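Side-chain contact in SSO1986 (Sulfolobus solfataricus, PDB 2X5Q), which belongs to the Cmr7 family and is part of the CMR ribonucleoprotein complex of CRISPR antiviral defence, possibly as a homodimer: residues K177-R180 with D181-I185. Residues are numbered along the deposited sequence; the frame is centred on the assembly and turned at random.
Sequences KLYR and DVEEI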
ATOM      1  N   LYS A 177      21.444  17.780 -16.935  1.00 40.49           N
ATOM      2  CA  LYS A 177      20.992  17.656 -15.544  1.00 39.85           C
ATOM      3  C   LYS A 177      19.726  16.808 -15.454  1.00 37.78           C
ATOM      4  O   LYS A 177      19.639  15.925 -14.596  1.00 38.08           O
ATOM      5  CB  LYS A 177      20.755  19.036 -14.903  1.00 40.20           C
ATOM      6  CG  LYS A 177      20.194  19.007 -13.473  1.00 39.11           C
ATOM      7  CD  LYS A 177      21.028  18.136 -12.539  1.00 40.99           C
ATOM      8  CE  LYS A 177      20.634  18.307 -11.078  1.00 40.88           C
ATOM      9  NZ  LYS A 177      19.171  18.159 -10.847  1.00 39.85           N
ATOM     10  N   LEU A 178      18.761  17.080 -16.338  1.00 36.06           N
ATOM     11  CA  LEU A 178      17.520  16.316 -16.435  1.00 34.26           C
ATOM     12  C   LEU A 178      17.796  14.840 -16.733  1.00 34.40           C
ATOM     13  O   LEU A 178      17.195  13.961 -16.113  1.00 33.41           O
ATOM     14  CB  LEU A 178      16.579  16.914 -17.503  1.00 33.16           C
ATOM     15  CG  LEU A 178      15.180  16.289 -17.653  1.00 32.57           C
ATOM     16  CD1 LEU A 178      14.339  16.414 -16.354  1.00 32.80           C
ATOM     17  CD2 LEU A 178      14.410  16.891 -18.822  1.00 31.49           C
ATOM     18  N   TYR A 179      18.708  14.563 -17.657  1.00 36.19           N
ATOM     19  CA  TYR A 179      19.131  13.182 -17.896  1.00 37.10           C
ATOM     20  C   TYR A 179      19.737  12.549 -16.642  1.00 37.83           C
ATOM     21  O   TYR A 179      19.400  11.417 -16.291  1.00 37.12           O
ATOM     22  CB  TYR A 179      20.148  13.057 -19.034  1.00 40.02           C
ATOM     23  CG  TYR A 179      20.756  11.677 -19.015  1.00 41.70           C
ATOM     24  CD1 TYR A 179      20.017  10.583 -19.449  1.00 42.33           C
ATOM     25  CD2 TYR A 179      22.020  11.444 -18.465  1.00 45.16           C
ATOM     26  CE1 TYR A 179      20.531   9.301 -19.400  1.00 43.56           C
ATOM     27  CE2 TYR A 179      22.552  10.141 -18.405  1.00 46.73           C
ATOM     28  CZ  TYR A 179      21.792   9.079 -18.880  1.00 46.01           C
ATOM     29  OH  TYR A 179      22.260   7.786 -18.836  1.00 47.64           O
ATOM     30  N   ARG A 180      20.672  13.244 -15.995  1.00 39.01           N
ATOM     31  CA  ARG A 180      21.252  12.715 -14.771  1.00 39.86           C
ATOM     32  C   ARG A 180      20.165  12.427 -13.734  1.00 37.58           C
ATOM     33  O   ARG A 180      20.137  11.334 -13.165  1.00 37.39           O
ATOM     34  CB  ARG A 180      22.319  13.644 -14.203  1.00 41.95           C
ATOM     35  CG  ARG A 180      23.596  13.658 -15.040  1.00 44.58           C
ATOM     36  CD  ARG A 180      24.764  14.196 -14.237  1.00 49.10           C
ATOM     37  NE  ARG A 180      24.556  15.567 -13.764  1.00 49.85           N
ATOM     38  CZ  ARG A 180      24.713  16.664 -14.506  1.00 50.88           C
ATOM     39  NH1 ARG A 180      25.065  16.582 -15.791  1.00 52.18           N
ATOM     40  NH2 ARG A 180      24.528  17.862 -13.958  1.00 50.55           N
ATOM     41  N   ASP A 181      19.273  13.393 -13.509  1.00 35.40           N
ATOM     42  CA  ASP A 181      18.117  13.207 -12.615  1.00 33.63           C
ATOM     43  C   ASP A 181      17.364  11.910 -12.924  1.00 32.52           C
ATOM     44  O   ASP A 181      17.119  11.084 -12.030  1.00 32.42           O
ATOM     45  CB  ASP A 181      17.135  14.382 -12.748  1.00 32.26           C
ATOM     46  CG  ASP A 181      17.559  15.608 -11.960  1.00 33.38           C
ATOM     47  OD1 ASP A 181      18.668  15.608 -11.388  1.00 36.24           O
ATOM     48  OD2 ASP A 181      16.780  16.584 -11.919  1.00 32.13           O
ATOM     49  N   VAL A 182      16.994  11.732 -14.189  1.00 31.68           N
ATOM     50  CA  VAL A 182      16.227  10.552 -14.602  1.00 31.17           C
ATOM     51  C   VAL A 182      16.981   9.265 -14.292  1.00 32.84           C
ATOM     52  O   VAL A 182      16.404   8.324 -13.747  1.00 32.69           O
ATOM     53  CB  VAL A 182      15.814  10.631 -16.090  1.00 30.98           C
ATOM     54  CG1 VAL A 182      15.276   9.310 -16.590  1.00 30.08           C
ATOM     55  CG2 VAL A 182      14.759  11.731 -16.273  1.00 28.15           C
ATOM     56  N   GLU A 183      18.275   9.235 -14.590  1.00 35.07           N
ATOM     57  CA  GLU A 183      19.071   8.051 -14.334  1.00 36.87           C
ATOM     58  C   GLU A 183      19.261   7.785 -12.830  1.00 36.77           C
ATOM     59  O   GLU A 183      19.203   6.636 -12.405  1.00 35.88           O
ATOM     60  CB  GLU A 183      20.424   8.144 -15.059  1.00 39.40           C
ATOM     61  CG  GLU A 183      21.287   6.891 -14.948  1.00 42.65           C
ATOM     62  CD  GLU A 183      20.544   5.594 -15.257  1.00 44.33           C
ATOM     63  OE1 GLU A 183      19.536   5.608 -16.005  1.00 45.62           O
ATOM     64  OE2 GLU A 183      20.973   4.550 -14.735  1.00 46.36           O
ATOM     65  N   GLU A 184      19.437   8.848 -12.042  1.00 37.14           N
ATOM     66  CA  GLU A 184      19.570   8.751 -10.581  1.00 38.37           C
ATOM     67  C   GLU A 184      18.316   8.241  -9.898  1.00 35.91           C
ATOM     68  O   GLU A 184      18.370   7.377  -9.030  1.00 35.85           O
ATOM     69  CB  GLU A 184      19.879  10.121  -9.958  1.00 39.36           C
ATOM     70  CG  GLU A 184      21.311  10.580 -10.066  1.00 44.34           C
ATOM     71  CD  GLU A 184      21.499  12.077  -9.761  1.00 44.84           C
ATOM     72  OE1 GLU A 184      20.504  12.815  -9.489  1.00 47.78           O
ATOM     73  OE2 GLU A 184      22.661  12.530  -9.825  1.00 49.03           O
ATOM     74  N   ILE A 185      17.188   8.833 -10.259  1.00 34.03           N
ATOM     75  CA  ILE A 185      15.959   8.677  -9.491  1.00 32.56           C
ATOM     76  C   ILE A 185      15.187   7.395  -9.754  1.00 30.96           C
ATOM     77  O   ILE A 185      14.733   6.758  -8.821  1.00 29.66           O
ATOM     78  CB  ILE A 185      14.991   9.870  -9.753  1.00 31.46           C
ATOM     79  CG1 ILE A 185      15.599  11.167  -9.229  1.00 33.12           C
ATOM     80  CG2 ILE A 185      13.628   9.641  -9.108  1.00 30.07           C
ATOM     81  CD1 ILE A 185      14.968  12.377  -9.874  1.00 32.15           C
TER
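K177 and D181, one turn apart on helix 172-185, are joined by an i to i+4 salt bridge. The ammonium NZ of K177 lies 2.7 Å from OD1 of D181, meeting it on the syn side and 16° out of the carboxylate plane; a second, weak bond runs from the same NZ to D181 OD2 at 3.1 Å. Bends at chi2 and chi4 turn the lysine chain toward the C-terminal end of the helix and bring its CE to 3.4 Å from D181 OD1. Both ends of the pair have further partners: K177 NZ also bonds to the K51 carbonyl, and D181 OD2 accepts from L53 N, so the buried carboxylate is held by the lysine and by a backbone amide, which probably stabilises its negative charge. Beneath the bridge, D181 N gives a nearly straight bond to K177 O (2.8 Å, 174°), one of the i to i+4 backbone bonds that continue through E184 N to R180 O and I185 N to D181 O. On another packed side, Y179 and E183 run side by side, with E183 CB over one face of the ring and E183 CG 4.1 Å from Y179 OH, which is hydrogen-bonded to R148 O.

The exposed flank is looser. R180 lays one guanidinium face off-centre over K177 CA, while R180 NE stays 5.3 Å from E184 OE2, so any attraction between them is probably weak.

Around the helix, L178 and I185 pack on strand 52-60, V182 fits against V155 and L159 of helix 148-162, and Y179 and E183 touch A151 of that same helix, so this part of helix 172-185 packs against both helix 148-162 and strand 52-60 of the mixed sheet.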